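Side-chain contacts in cellobiose 2-epimerase (Ruminococcus albus, PDB 3VW5), which catalyses the reversible epimerization of cellobiose to 4-O-beta-D-glucopyranosyl-D-mannose: residues K20-E25 against A73-E78; G28-L33 against L37-K42; H108-A113 against G367-P372; W349-T354 against D361-V366. The protein carries 2 engineered substitutions. All blocks are in the same frame, centred on the assembly; numbering follows the deposited sequence.

All four contacts belong to one (alpha/alpha)6-barrel chain, and the four are connected in the order 1, 2, 4, 3 by direct bonds. Contacts 1 and 2, centres 13 Å apart, meet where Glu25 OE2 lies 2.7 Å from Tyr30 OH. Contact 2 passes to contact 4 through the backbone, Leu33 N to Val366 O at 2.8 Å. Contact 4 joins contact 3 through Lys370 NZ, which reaches Thr365 O at 2.8 Å. Contact 3 is the most central, its centre about 8 Å from that of the chain, whereas the other three lie about 17 to 21 Å out. Since this family has its sugar cleft in the middle of the barrel, contact 3 is probably nearest to it.

Contact 1 (K20-E25 against A73-E78); sequences KLRDDE and AKHAYE
His75 NE2 donates to the backbone carbonyl Asp23 O over 2.9 Å and also makes a weak bond to Gly28 O, so one imidazole N-H is shared between two carbonyls. The contact ties the loop after helix 2-19 to helix 67-84 of the (alpha/alpha)6 barrel. The bond to Asp23 O is bent, with an N-H...O angle of 135°; the oxygen lies near the ring plane, whereas the donor stands above the carbonyl plane. Two torsions bring the partners together: CG of His75 is anti to its backbone N (chi1 -177°), which sends the ring out from the helix, and Arg22 is extended from CG to NE. The Arg22 guanidinium therefore lies flat on one face of the imidazole, centres 3.9 Å apart and planes 22° from parallel. The short approach of Arg22 NH2 to His75 ND1 has too poor an angle for a hydrogen bond and belongs to the stack. Arg22 is held in turn by Asn72, which accepts from NH1, and by a salt bridge from NE to Asp24 OD1 whose modelled length is too short to be relied on. With an alanine in place of His75, the guanidinium would probably lose the flat surface against it, and Asp23 O its donor. Nearer the backbone, the aliphatic part of the arginine continues over the same ring, Arg22 CG 3.5 Å from His75 CD2.

Contact 2 (G28-L33 against L37-K42); sequences GFYGYL and LELDKK. Engineered in segment 37-42: Glu38 (natural residue Gly).
Tyr30 and Lys41 both carry CG anti to the carbonyl carbon (chi1 -51° and -61°), and because Lys41 is extended beyond CG the two side chains run side by side in the same direction. Lys41 CG sits over one face of the Tyr30 ring, 3.9 Å from its centroid, a CH-pi contact displaced toward the ring's rim. At the far end Lys41 NZ reaches Tyr30 OH only weakly, at 3.4 Å; the stronger partner of that hydroxyl is Glu25. Leu39 crosses the tyrosine at about a right angle, its CD2 3.9 Å from Tyr30 CD2. A phenylalanine in place of Tyr30 would keep the ring but would probably leave Glu25 and the Lys41 ammonium without their shared hydroxyl. The segments form a hairpin-like loop between helix 2-19 and strand 45-46, with a single bridge at Leu33 and Leu39. Its nearly straight bond runs from Asp40 N to Tyr32 O at 3.0 Å (171°), and a water accepting from Gly31 N and donating to Lys41 O links the main chains beyond that bond. Leu33 CD2 packs on Leu37 CD2, 4.0 Å away. Asp40 OD1 accepts from Lys42 N in an Asx turn, which bends the chain just past the bridge. The contact thus depends on apolar packing, including the CH-pi contact, for its side chains and on one backbone bond and one water for its main chains; the lysine's charge probably contributes little directly.

Contact 3 (H108-A113 against G367-P372); sequences HTYNIA and GPWKCP
Tyr110 and Trp369 meet as an aromatic pair near the middle of the (alpha/alpha)6 barrel, joining the start of helix 109-126 to the loop before helix 373-385. Their planes are 43° apart and the ring centroids 5.8 Å, so the geometry is oblique. The rings approach from opposite directions, and Tyr110 CZ lies in the indole plane, off its edge. The apolar part is Tyr110 CE2 against Trp369 CH2, at 3.5 Å. Tyr110 also meets the His184 ring nearly at right angles and touches Arg52 of helix 47-64, which places it among several helices. As the sugar cleft of this family lies centrally in the barrel, the pair is probably close to it. Polar bonds act within each segment instead of between them. A type I turn, Gly367 to Lys370, presents the tryptophan. On the other side His108 is the N-cap of helix 109-126, its ND1 accepting weakly from Tyr110 N at 3.4 Å.

Contact 4 (W349-T354 against D361-V366); sequences WYSEVT and DYKETV
Lys363, Ser351 and Glu352 have the most surface buried in this contact, which packs the start of strand 352-353 and the residues leading into it against a segment that ends in a classic beta bulge, Thr365 and Val366 facing Leu33. Ser351 presents its CB to Lys363 CB at 3.5 Å. Lys363 is bent at both chi2 (-53°) and chi3 (-79°), a fold that curls its methylenes past the end of Glu352. Glu352, extended beyond CG, brings OE1 within 3.5 Å of Lys363 CG, the two side chains lying aslant. The charges stay apart: Glu352 OE2 is 4.3 Å from Lys363 NZ, beyond a salt bridge, and OE1 is hydrogen-bonded to His360 ND1. Water supplies the polar links between the segments. One molecule accepts from Ser351 N and donates to Lys363 O, its oxygen 2.8 Å from the latter. A second lies 2.6 Å from Ser351 OG and donates to Glu364 O.

Contact 1 (K20-E25 against A73-E78)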
loop_
_atom_site.group_PDB
_atom_site.type_symbol
_atom_site.label_atom_id
_atom_site.label_comp_id
_atom_site.label_asym_id
_atom_site.label_seq_id
_atom_site.Cartn_x
_atom_site.Cartn_y
_atom_site.Cartn_z
ATOM N N LYS A 20 -2.259 20.561 3.980
ATOM C CA LYS A 20 -2.519 21.258 5.238
ATOM C C LYS A 20 -1.979 20.515 6.439
ATOM O O LYS A 20 -1.980 21.041 7.547
ATOM C CB LYS A 20 -4.014 21.507 5.434
ATOM C CG LYS A 20 -4.677 22.259 4.284
ATOM C CD LYS A 20 -6.150 22.579 4.586
ATOM C CE LYS A 20 -6.892 23.029 3.315
ATOM N NZ LYS A 20 -6.197 24.161 2.600
ATOM N N LEU A 21 -1.526 19.287 6.230
ATOM C CA LEU A 21 -1.032 18.473 7.338
ATOM C C LEU A 21 0.474 18.519 7.487
ATOM O O LEU A 21 1.027 17.854 8.351
ATOM C CB LEU A 21 -1.505 17.026 7.202
ATOM C CG LEU A 21 -2.998 16.879 7.471
ATOM C CD1 LEU A 21 -3.468 15.476 7.130
ATOM C CD2 LEU A 21 -3.297 17.217 8.920
ATOM N N ARG A 22 1.132 19.302 6.636
ATOM C CA ARG A 22 2.564 19.543 6.768
ATOM C C ARG A 22 2.893 20.180 8.125
ATOM O O ARG A 22 2.272 21.162 8.534
ATOM C CB ARG A 22 3.058 20.429 5.628
ATOM C CG ARG A 22 4.563 20.476 5.488
ATOM C CD ARG A 22 5.026 21.412 4.361
ATOM N NE ARG A 22 6.393 21.882 4.604
ATOM C CZ ARG A 22 7.352 21.933 3.681
ATOM N NH1 ARG A 22 7.106 21.557 2.424
ATOM N NH2 ARG A 22 8.561 22.368 4.022
ATOM N N ASP A 23 3.862 19.601 8.824
ATOM C CA ASP A 23 4.340 20.134 10.097
ATOM C C ASP A 23 5.712 20.793 9.912
ATOM O O ASP A 23 6.748 20.112 9.915
ATOM C CB ASP A 23 4.423 19.018 11.139
ATOM C CG ASP A 23 4.735 19.538 12.525
ATOM O OD1 ASP A 23 4.509 18.806 13.530
ATOM O OD2 ASP A 23 5.201 20.694 12.606
ATOM N N ASP A 24 5.717 22.111 9.738
ATOM C CA ASP A 24 6.970 22.848 9.599
ATOM C C ASP A 24 7.567 23.193 10.959
ATOM O O ASP A 24 8.707 23.629 11.048
ATOM C CB ASP A 24 6.774 24.120 8.775
ATOM C CG ASP A 24 6.376 23.835 7.342
ATOM O OD1 ASP A 24 7.125 23.111 6.644
ATOM O OD2 ASP A 24 5.310 24.338 6.914
ATOM N N GLU A 25 6.806 22.980 12.020
ATOM C CA GLU A 25 7.289 23.253 13.374
ATOM C C GLU A 25 8.136 22.110 13.959
ATOM O O GLU A 25 9.244 22.322 14.460
ATOM C CB GLU A 25 6.100 23.557 14.292
ATOM C CG GLU A 25 5.006 24.409 13.602
ATOM C CD GLU A 25 3.727 23.616 13.283
ATOM O OE1 GLU A 25 3.066 23.142 14.248
ATOM O OE2 GLU A 25 3.389 23.460 12.067
ATOM N N ALA A 73 7.143 16.408 -0.782
ATOM C CA ALA A 73 7.907 15.173 -0.823
ATOM C C ALA A 73 9.204 15.370 -0.044
ATOM O O ALA A 73 9.492 14.629 0.907
ATOM C CB ALA A 73 8.186 14.734 -2.248
ATOM N N LYS A 74 9.975 16.385 -0.417
ATOM C CA LYS A 74 11.254 16.600 0.244
ATOM C C LYS A 74 11.121 16.800 1.750
ATOM O O LYS A 74 11.979 16.365 2.507
ATOM C CB LYS A 74 12.041 17.754 -0.395
ATOM C CG LYS A 74 13.352 18.066 0.324
ATOM C CD LYS A 74 14.120 19.185 -0.351
ATOM C CE LYS A 74 15.048 19.887 0.641
ATOM N NZ LYS A 74 15.072 21.371 0.410
ATOM N N HIS A 75 10.040 17.439 2.185
ATOM C CA HIS A 75 9.807 17.679 3.615
ATOM C C HIS A 75 9.667 16.374 4.372
ATOM O O HIS A 75 10.237 16.215 5.450
ATOM C CB HIS A 75 8.553 18.541 3.841
ATOM C CG HIS A 75 8.306 18.890 5.280
ATOM N ND1 HIS A 75 9.094 19.778 5.977
ATOM C CD2 HIS A 75 7.362 18.459 6.152
ATOM C CE1 HIS A 75 8.647 19.883 7.217
ATOM N NE2 HIS A 75 7.595 19.098 7.348
ATOM N N ALA A 76 8.891 15.455 3.801
ATOM C CA ALA A 76 8.696 14.127 4.370
ATOM C C ALA A 76 9.982 13.288 4.315
ATOM O O ALA A 76 10.376 12.648 5.304
ATOM C CB ALA A 76 7.548 13.405 3.655
ATOM N N TYR A 77 10.628 13.287 3.152
ATOM C CA TYR A 77 11.933 12.650 3.012
ATOM C C TYR A 77 12.901 13.031 4.137
ATOM O O TYR A 77 13.532 12.158 4.754
ATOM C CB TYR A 77 12.547 12.986 1.659
ATOM C CG TYR A 77 14.007 12.640 1.530
ATOM C CD1 TYR A 77 14.414 11.328 1.357
ATOM C CD2 TYR A 77 14.989 13.639 1.540
ATOM C CE1 TYR A 77 15.764 11.005 1.213
ATOM C CE2 TYR A 77 16.332 13.330 1.406
ATOM C CZ TYR A 77 16.714 12.008 1.240
ATOM O OH TYR A 77 18.043 11.679 1.098
ATOM N N GLU A 78 13.027 14.326 4.406
ATOM C CA GLU A 78 13.969 14.758 5.428
ATOM C C GLU A 78 13.607 14.139 6.766
ATOM O O GLU A 78 14.471 13.685 7.517
ATOM C CB GLU A 78 14.025 16.284 5.523
ATOM C CG GLU A 78 14.838 16.936 4.407
ATOM C CD GLU A 78 16.344 16.876 4.652
ATOM O OE1 GLU A 78 17.064 16.396 3.741
ATOM O OE2 GLU A 78 16.816 17.317 5.741
#

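Contact 2 (G28-L33 against L37-K42)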
loop_
_atom_site.group_PDB
_atom_site.type_symbol
_atom_site.label_atom_id
_atom_site.label_comp_id
_atom_site.label_asym_id
_atom_site.label_seq_id
_atom_site.Cartn_x
_atom_site.Cartn_y
_atom_site.Cartn_z
ATOM N N GLY A 28 8.135 16.802 9.285
ATOM C CA GLY A 28 7.213 15.790 8.810
ATOM C C GLY A 28 5.774 16.273 8.768
ATOM O O GLY A 28 5.518 17.456 8.573
ATOM N N PHE A 29 4.833 15.351 8.941
ATOM C CA PHE A 29 3.405 15.675 8.948
ATOM C C PHE A 29 2.721 15.265 10.259
ATOM O O PHE A 29 3.176 14.340 10.928
ATOM C CB PHE A 29 2.716 14.984 7.780
ATOM C CG PHE A 29 3.122 15.516 6.455
ATOM C CD1 PHE A 29 2.213 16.194 5.661
ATOM C CD2 PHE A 29 4.423 15.357 6.007
ATOM C CE1 PHE A 29 2.581 16.698 4.437
ATOM C CE2 PHE A 29 4.815 15.861 4.783
ATOM C CZ PHE A 29 3.892 16.538 3.988
ATOM N N TYR A 30 1.630 15.942 10.616
ATOM C CA TYR A 30 0.885 15.598 11.827
ATOM C C TYR A 30 0.388 14.136 11.782
ATOM O O TYR A 30 0.046 13.606 10.712
ATOM C CB TYR A 30 -0.278 16.578 12.066
ATOM C CG TYR A 30 0.102 18.052 12.024
ATOM C CD1 TYR A 30 1.052 18.574 12.897
ATOM C CD2 TYR A 30 -0.507 18.925 11.118
ATOM C CE1 TYR A 30 1.390 19.916 12.866
ATOM C CE2 TYR A 30 -0.168 20.267 11.077
ATOM C CZ TYR A 30 0.777 20.756 11.956
ATOM O OH TYR A 30 1.115 22.089 11.917
ATOM N N GLY A 31 0.369 13.491 12.941
ATOM C CA GLY A 31 0.146 12.064 13.008
ATOM C C GLY A 31 -1.299 11.618 13.166
ATOM O O GLY A 31 -1.601 10.439 12.956
ATOM N N TYR A 32 -2.201 12.528 13.529
ATOM C CA TYR A 32 -3.564 12.108 13.835
ATOM C C TYR A 32 -4.630 13.162 13.541
ATOM O O TYR A 32 -4.584 14.291 14.051
ATOM C CB TYR A 32 -3.657 11.617 15.288
ATOM C CG TYR A 32 -5.009 11.060 15.676
ATOM C CD1 TYR A 32 -5.299 9.703 15.536
ATOM C CD2 TYR A 32 -6.000 11.890 16.196
ATOM C CE1 TYR A 32 -6.548 9.189 15.896
ATOM C CE2 TYR A 32 -7.244 11.393 16.548
ATOM C CZ TYR A 32 -7.518 10.042 16.395
ATOM O OH TYR A 32 -8.761 9.557 16.757
ATOM N N LEU A 33 -5.580 12.777 12.693
ATOM C CA LEU A 33 -6.795 13.551 12.472
ATOM C C LEU A 33 -7.989 12.635 12.731
ATOM O O LEU A 33 -8.249 11.699 11.952
ATOM C CB LEU A 33 -6.853 14.093 11.042
ATOM C CG LEU A 33 -8.119 14.906 10.715
ATOM C CD1 LEU A 33 -8.109 16.248 11.439
ATOM C CD2 LEU A 33 -8.301 15.112 9.220
ATOM N N LEU A 37 -12.753 15.139 12.827
ATOM C CA LEU A 37 -11.886 16.143 12.207
ATOM C C LEU A 37 -11.159 17.043 13.212
ATOM O O LEU A 37 -10.782 18.163 12.884
ATOM C CB LEU A 37 -12.641 16.970 11.152
ATOM C CG LEU A 37 -13.289 16.162 10.021
ATOM C CD1 LEU A 37 -13.936 17.075 8.997
ATOM C CD2 LEU A 37 -12.269 15.241 9.343
ATOM N N GLU A 38 -10.969 16.529 14.426
ATOM C CA GLU A 38 -10.127 17.167 15.438
ATOM C C GLU A 38 -8.670 16.702 15.260
ATOM O O GLU A 38 -8.379 15.501 15.270
ATOM C CB GLU A 38 -10.639 16.828 16.849
ATOM C CG GLU A 38 -10.894 18.032 17.761
ATOM C CD GLU A 38 -9.678 18.396 18.643
ATOM O OE1 GLU A 38 -8.761 19.125 18.154
ATOM O OE2 GLU A 38 -9.637 17.957 19.832
ATOM N N LEU A 39 -7.767 17.661 15.097
ATOM C CA LEU A 39 -6.361 17.394 14.828
ATOM C C LEU A 39 -5.491 17.383 16.092
ATOM O O LEU A 39 -5.581 18.289 16.911
ATOM C CB LEU A 39 -5.851 18.467 13.880
ATOM C CG LEU A 39 -4.382 18.411 13.493
ATOM C CD1 LEU A 39 -4.157 17.233 12.556
ATOM C CD2 LEU A 39 -3.942 19.751 12.859
ATOM N N ASP A 40 -4.649 16.362 16.250
ATOM C CA ASP A 40 -3.696 16.316 17.363
ATOM C C ASP A 40 -2.277 16.513 16.859
ATOM O O ASP A 40 -1.594 15.546 16.542
ATOM C CB ASP A 40 -3.784 14.990 18.130
ATOM C CG ASP A 40 -2.867 14.949 19.369
ATOM O OD1 ASP A 40 -2.405 16.019 19.832
ATOM O OD2 ASP A 40 -2.619 13.838 19.897
ATOM N N LYS A 41 -1.835 17.767 16.792
ATOM C CA LYS A 41 -0.501 18.088 16.283
ATOM C C LYS A 41 0.578 17.403 17.099
ATOM O O LYS A 41 1.688 17.201 16.625
ATOM C CB LYS A 41 -0.271 19.602 16.256
ATOM C CG LYS A 41 -1.237 20.361 15.364
ATOM C CD LYS A 41 -0.860 21.841 15.237
ATOM C CE LYS A 41 -1.844 22.595 14.333
ATOM N NZ LYS A 41 -1.224 23.785 13.673
ATOM N N LYS A 42 0.236 17.025 18.320
ATOM C CA LYS A 42 1.191 16.419 19.231
ATOM C C LYS A 42 1.140 14.882 19.242
ATOM O O LYS A 42 1.816 14.241 20.045
ATOM C CB LYS A 42 0.966 16.967 20.646
ATOM C CG LYS A 42 2.168 17.705 21.230
ATOM C CD LYS A 42 2.332 19.117 20.660
ATOM C CE LYS A 42 1.742 20.171 21.615
ATOM N NZ LYS A 42 2.044 19.901 23.069
HETATM O O HOH W 1 1.792 14.565 15.145
#

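Contact 3 (H108-A113 against G367-P372)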
loop_
_atom_site.group_PDB
_atom_site.type_symbol
_atom_site.label_atom_id
_atom_site.label_comp_id
_atom_site.label_asym_id
_atom_site.label_seq_id
_atom_site.Cartn_x
_atom_site.Cartn_y
_atom_site.Cartn_z
ATOM N N HIS A 108 10.055 -3.982 11.398
ATOM C CA HIS A 108 9.090 -4.769 10.647
ATOM C C HIS A 108 9.385 -4.781 9.148
ATOM O O HIS A 108 9.403 -3.743 8.482
ATOM C CB HIS A 108 7.665 -4.274 10.909
ATOM C CG HIS A 108 6.641 -5.364 10.873
ATOM N ND1 HIS A 108 6.393 -6.119 9.738
ATOM C CD2 HIS A 108 5.810 -5.843 11.833
ATOM C CE1 HIS A 108 5.452 -7.006 10.002
ATOM N NE2 HIS A 108 5.077 -6.859 11.265
ATOM N N THR A 109 9.625 -5.977 8.629
ATOM C CA THR A 109 9.865 -6.165 7.211
ATOM C C THR A 109 8.921 -5.328 6.341
ATOM O O THR A 109 9.331 -4.686 5.373
ATOM C CB THR A 109 9.706 -7.636 6.859
ATOM O OG1 THR A 109 10.679 -8.374 7.592
ATOM C CG2 THR A 109 9.922 -7.880 5.386
ATOM N N TYR A 110 7.648 -5.352 6.694
ATOM C CA TYR A 110 6.611 -4.649 5.954
ATOM C C TYR A 110 6.840 -3.131 5.957
ATOM O O TYR A 110 6.701 -2.461 4.925
ATOM C CB TYR A 110 5.286 -5.028 6.599
ATOM C CG TYR A 110 4.082 -4.314 6.107
ATOM C CD1 TYR A 110 3.305 -4.866 5.111
ATOM C CD2 TYR A 110 3.679 -3.109 6.676
ATOM C CE1 TYR A 110 2.166 -4.231 4.661
ATOM C CE2 TYR A 110 2.542 -2.453 6.233
ATOM C CZ TYR A 110 1.783 -3.022 5.223
ATOM O OH TYR A 110 0.634 -2.405 4.771
ATOM N N ASN A 111 7.204 -2.600 7.119
ATOM C CA ASN A 111 7.486 -1.180 7.276
ATOM C C ASN A 111 8.734 -0.790 6.497
ATOM O O ASN A 111 8.712 0.189 5.746
ATOM C CB ASN A 111 7.641 -0.837 8.759
ATOM C CG ASN A 111 7.747 0.658 9.017
ATOM O OD1 ASN A 111 7.207 1.473 8.271
ATOM N ND2 ASN A 111 8.444 1.020 10.089
ATOM N N ILE A 112 9.814 -1.562 6.656
ATOM C CA ILE A 112 11.055 -1.313 5.904
ATOM C C ILE A 112 10.879 -1.377 4.381
ATOM O O ILE A 112 11.499 -0.600 3.646
ATOM C CB ILE A 112 12.186 -2.273 6.294
ATOM C CG1 ILE A 112 12.427 -2.236 7.808
ATOM C CG2 ILE A 112 13.446 -1.921 5.512
ATOM C CD1 ILE A 112 13.019 -3.520 8.383
ATOM N N ALA A 113 10.056 -2.307 3.903
ATOM C CA ALA A 113 9.794 -2.404 2.478
ATOM C C ALA A 113 9.206 -1.082 1.986
ATOM O O ALA A 113 9.539 -0.606 0.908
ATOM C CB ALA A 113 8.841 -3.561 2.178
ATOM N N GLY A 367 -4.172 8.640 10.448
ATOM C CA GLY A 367 -3.430 8.032 11.539
ATOM C C GLY A 367 -2.350 7.108 11.015
ATOM O O GLY A 367 -2.053 7.101 9.817
ATOM N N PRO A 368 -1.764 6.297 11.908
ATOM C CA PRO A 368 -0.667 5.408 11.510
ATOM C C PRO A 368 -1.044 4.487 10.355
ATOM O O PRO A 368 -0.180 4.146 9.559
ATOM C CB PRO A 368 -0.396 4.597 12.786
ATOM C CG PRO A 368 -0.890 5.455 13.879
ATOM C CD PRO A 368 -2.122 6.114 13.323
ATOM N N TRP A 369 -2.312 4.125 10.242
ATOM C CA TRP A 369 -2.740 3.211 9.185
ATOM C C TRP A 369 -3.584 3.824 8.053
ATOM O O TRP A 369 -3.963 3.123 7.116
ATOM C CB TRP A 369 -3.430 1.989 9.780
ATOM C CG TRP A 369 -2.475 1.006 10.348
ATOM C CD1 TRP A 369 -2.230 0.779 11.671
ATOM C CD2 TRP A 369 -1.617 0.109 9.616
ATOM N NE1 TRP A 369 -1.287 -0.217 11.814
ATOM C CE2 TRP A 369 -0.893 -0.642 10.571
ATOM C CE3 TRP A 369 -1.398 -0.137 8.247
ATOM C CZ2 TRP A 369 0.042 -1.625 10.201
ATOM C CZ3 TRP A 369 -0.464 -1.115 7.881
ATOM C CH2 TRP A 369 0.241 -1.846 8.858
ATOM N N LYS A 370 -3.857 5.124 8.119
ATOM C CA LYS A 370 -4.584 5.789 7.036
ATOM C C LYS A 370 -3.866 7.051 6.534
ATOM O O LYS A 370 -3.582 7.976 7.310
ATOM C CB LYS A 370 -6.023 6.092 7.450
ATOM C CG LYS A 370 -6.863 6.658 6.332
ATOM C CD LYS A 370 -8.328 6.684 6.698
ATOM C CE LYS A 370 -9.167 7.211 5.542
ATOM N NZ LYS A 370 -8.903 8.640 5.291
ATOM N N CYS A 371 -3.589 7.071 5.226
ATOM C CA CYS A 371 -2.690 8.046 4.594
ATOM C C CYS A 371 -3.163 8.355 3.165
ATOM O O CYS A 371 -4.229 7.898 2.767
ATOM C CB CYS A 371 -1.254 7.494 4.564
ATOM S SG CYS A 371 -1.102 5.776 5.135
ATOM N N PRO A 372 -2.372 9.136 2.388
ATOM C CA PRO A 372 -2.820 9.451 1.022
ATOM C C PRO A 372 -2.402 8.431 -0.028
ATOM O O PRO A 372 -2.635 8.652 -1.206
ATOM C CB PRO A 372 -2.144 10.799 0.731
ATOM C CG PRO A 372 -0.942 10.798 1.552
ATOM C CD PRO A 372 -1.210 9.953 2.784
#

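Contact 4 (W349-T354 against D361-V366)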
loop_
_atom_site.group_PDB
_atom_site.type_symbol
_atom_site.label_atom_id
_atom_site.label_comp_id
_atom_site.label_asym_id
_atom_site.label_seq_id
_atom_site.Cartn_x
_atom_site.Cartn_y
_atom_site.Cartn_z
ATOM N N TRP A 349 -11.421 11.276 2.764
ATOM C CA TRP A 349 -12.202 10.059 2.570
ATOM C C TRP A 349 -12.496 9.459 3.938
ATOM O O TRP A 349 -11.624 9.433 4.800
ATOM C CB TRP A 349 -11.449 9.018 1.721
ATOM C CG TRP A 349 -11.286 9.354 0.261
ATOM C CD1 TRP A 349 -11.256 10.612 -0.304
ATOM C CD2 TRP A 349 -11.136 8.423 -0.824
ATOM N NE1 TRP A 349 -11.100 10.511 -1.666
ATOM C CE2 TRP A 349 -11.020 9.185 -2.015
ATOM C CE3 TRP A 349 -11.076 7.026 -0.905
ATOM C CZ2 TRP A 349 -10.849 8.588 -3.276
ATOM C CZ3 TRP A 349 -10.913 6.437 -2.160
ATOM C CH2 TRP A 349 -10.803 7.219 -3.327
ATOM N N TYR A 350 -13.719 8.985 4.142
ATOM C CA TYR A 350 -14.003 8.189 5.321
ATOM C C TYR A 350 -13.219 6.883 5.276
ATOM O O TYR A 350 -13.089 6.257 4.220
ATOM C CB TYR A 350 -15.489 7.862 5.407
ATOM C CG TYR A 350 -16.371 9.029 5.724
ATOM C CD1 TYR A 350 -16.501 9.494 7.032
ATOM C CD2 TYR A 350 -17.104 9.652 4.726
ATOM C CE1 TYR A 350 -17.336 10.556 7.329
ATOM C CE2 TYR A 350 -17.934 10.716 5.007
ATOM C CZ TYR A 350 -18.052 11.158 6.310
ATOM O OH TYR A 350 -18.887 12.201 6.595
ATOM N N SER A 351 -12.714 6.478 6.434
ATOM C CA SER A 351 -12.036 5.194 6.605
ATOM C C SER A 351 -12.916 3.970 6.271
ATOM O O SER A 351 -12.543 3.130 5.443
ATOM C CB SER A 351 -11.533 5.087 8.042
ATOM O OG SER A 351 -10.631 4.018 8.190
ATOM N N GLU A 352 -14.082 3.880 6.919
ATOM C CA GLU A 352 -14.956 2.708 6.804
ATOM C C GLU A 352 -16.448 3.068 6.738
ATOM O O GLU A 352 -16.980 3.778 7.597
ATOM C CB GLU A 352 -14.701 1.723 7.961
ATOM C CG GLU A 352 -13.373 0.967 7.856
ATOM C CD GLU A 352 -13.068 0.070 9.058
ATOM O OE1 GLU A 352 -13.885 -0.003 10.003
ATOM O OE2 GLU A 352 -11.993 -0.577 9.070
ATOM N N VAL A 353 -17.130 2.565 5.717
ATOM C CA VAL A 353 -18.568 2.766 5.625
ATOM C C VAL A 353 -19.293 1.434 5.490
ATOM O O VAL A 353 -18.910 0.610 4.657
ATOM C CB VAL A 353 -18.955 3.661 4.442
ATOM C CG1 VAL A 353 -20.460 3.876 4.439
ATOM C CG2 VAL A 353 -18.237 4.984 4.529
ATOM N N THR A 354 -20.339 1.241 6.301
ATOM C CA THR A 354 -21.155 0.013 6.296
ATOM C C THR A 354 -21.863 -0.227 4.968
ATOM O O THR A 354 -22.016 0.682 4.143
ATOM C CB THR A 354 -22.262 0.021 7.396
ATOM O OG1 THR A 354 -23.263 0.992 7.076
ATOM C CG2 THR A 354 -21.698 0.290 8.787
ATOM N N ASP A 361 -17.953 5.906 12.939
ATOM C CA ASP A 361 -17.508 7.144 13.561
ATOM C C ASP A 361 -16.352 6.932 14.534
ATOM O O ASP A 361 -15.965 7.854 15.250
ATOM C CB ASP A 361 -18.693 7.851 14.251
ATOM C CG ASP A 361 -19.170 7.133 15.536
ATOM O OD1 ASP A 361 -19.896 7.780 16.326
ATOM O OD2 ASP A 361 -18.823 5.948 15.767
ATOM N N TYR A 362 -15.807 5.723 14.568
ATOM C CA TYR A 362 -14.679 5.442 15.454
ATOM C C TYR A 362 -13.356 5.210 14.713
ATOM O O TYR A 362 -12.357 4.833 15.323
ATOM C CB TYR A 362 -14.985 4.248 16.360
ATOM C CG TYR A 362 -15.395 2.999 15.613
ATOM C CD1 TYR A 362 -16.732 2.749 15.308
ATOM C CD2 TYR A 362 -14.451 2.067 15.215
ATOM C CE1 TYR A 362 -17.109 1.595 14.625
ATOM C CE2 TYR A 362 -14.812 0.919 14.534
ATOM C CZ TYR A 362 -16.135 0.681 14.241
ATOM O OH TYR A 362 -16.485 -0.477 13.567
ATOM N N LYS A 363 -13.361 5.417 13.401
ATOM C CA LYS A 363 -12.155 5.262 12.595
ATOM C C LYS A 363 -11.637 6.647 12.231
ATOM O O LYS A 363 -12.378 7.460 11.674
ATOM C CB LYS A 363 -12.439 4.450 11.320
ATOM C CG LYS A 363 -12.859 3.009 11.548
ATOM C CD LYS A 363 -11.890 2.275 12.437
ATOM C CE LYS A 363 -10.640 1.832 11.680
ATOM N NZ LYS A 363 -9.823 0.901 12.527
ATOM N N GLU A 364 -10.376 6.919 12.544
ATOM C CA GLU A 364 -9.787 8.239 12.298
ATOM C C GLU A 364 -9.667 8.571 10.808
ATOM O O GLU A 364 -9.611 7.669 9.960
ATOM C CB GLU A 364 -8.409 8.349 12.954
ATOM C CG GLU A 364 -8.148 7.275 13.998
ATOM C CD GLU A 364 -7.531 6.026 13.402
ATOM O OE1 GLU A 364 -8.171 4.944 13.456
ATOM O OE2 GLU A 364 -6.405 6.140 12.877
ATOM N N THR A 365 -9.613 9.867 10.501
ATOM C CA THR A 365 -9.429 10.336 9.128
ATOM C C THR A 365 -7.965 10.181 8.692
ATOM O O THR A 365 -7.668 9.856 7.549
ATOM C CB THR A 365 -9.838 11.809 9.000
ATOM O OG1 THR A 365 -11.135 11.987 9.574
ATOM C CG2 THR A 365 -9.903 12.227 7.550
ATOM N N VAL A 366 -7.063 10.415 9.637
ATOM C CA VAL A 366 -5.640 10.259 9.407
ATOM C C VAL A 366 -4.999 9.663 10.646
ATOM O O VAL A 366 -5.237 10.133 11.762
ATOM C CB VAL A 366 -4.942 11.608 9.147
ATOM C CG1 VAL A 366 -3.448 11.383 8.935
ATOM C CG2 VAL A 366 -5.559 12.325 7.960
HETATM O O HOH W 2 -9.165 4.957 10.150
HETATM O O HOH W 3 -13.276 7.898 9.082
#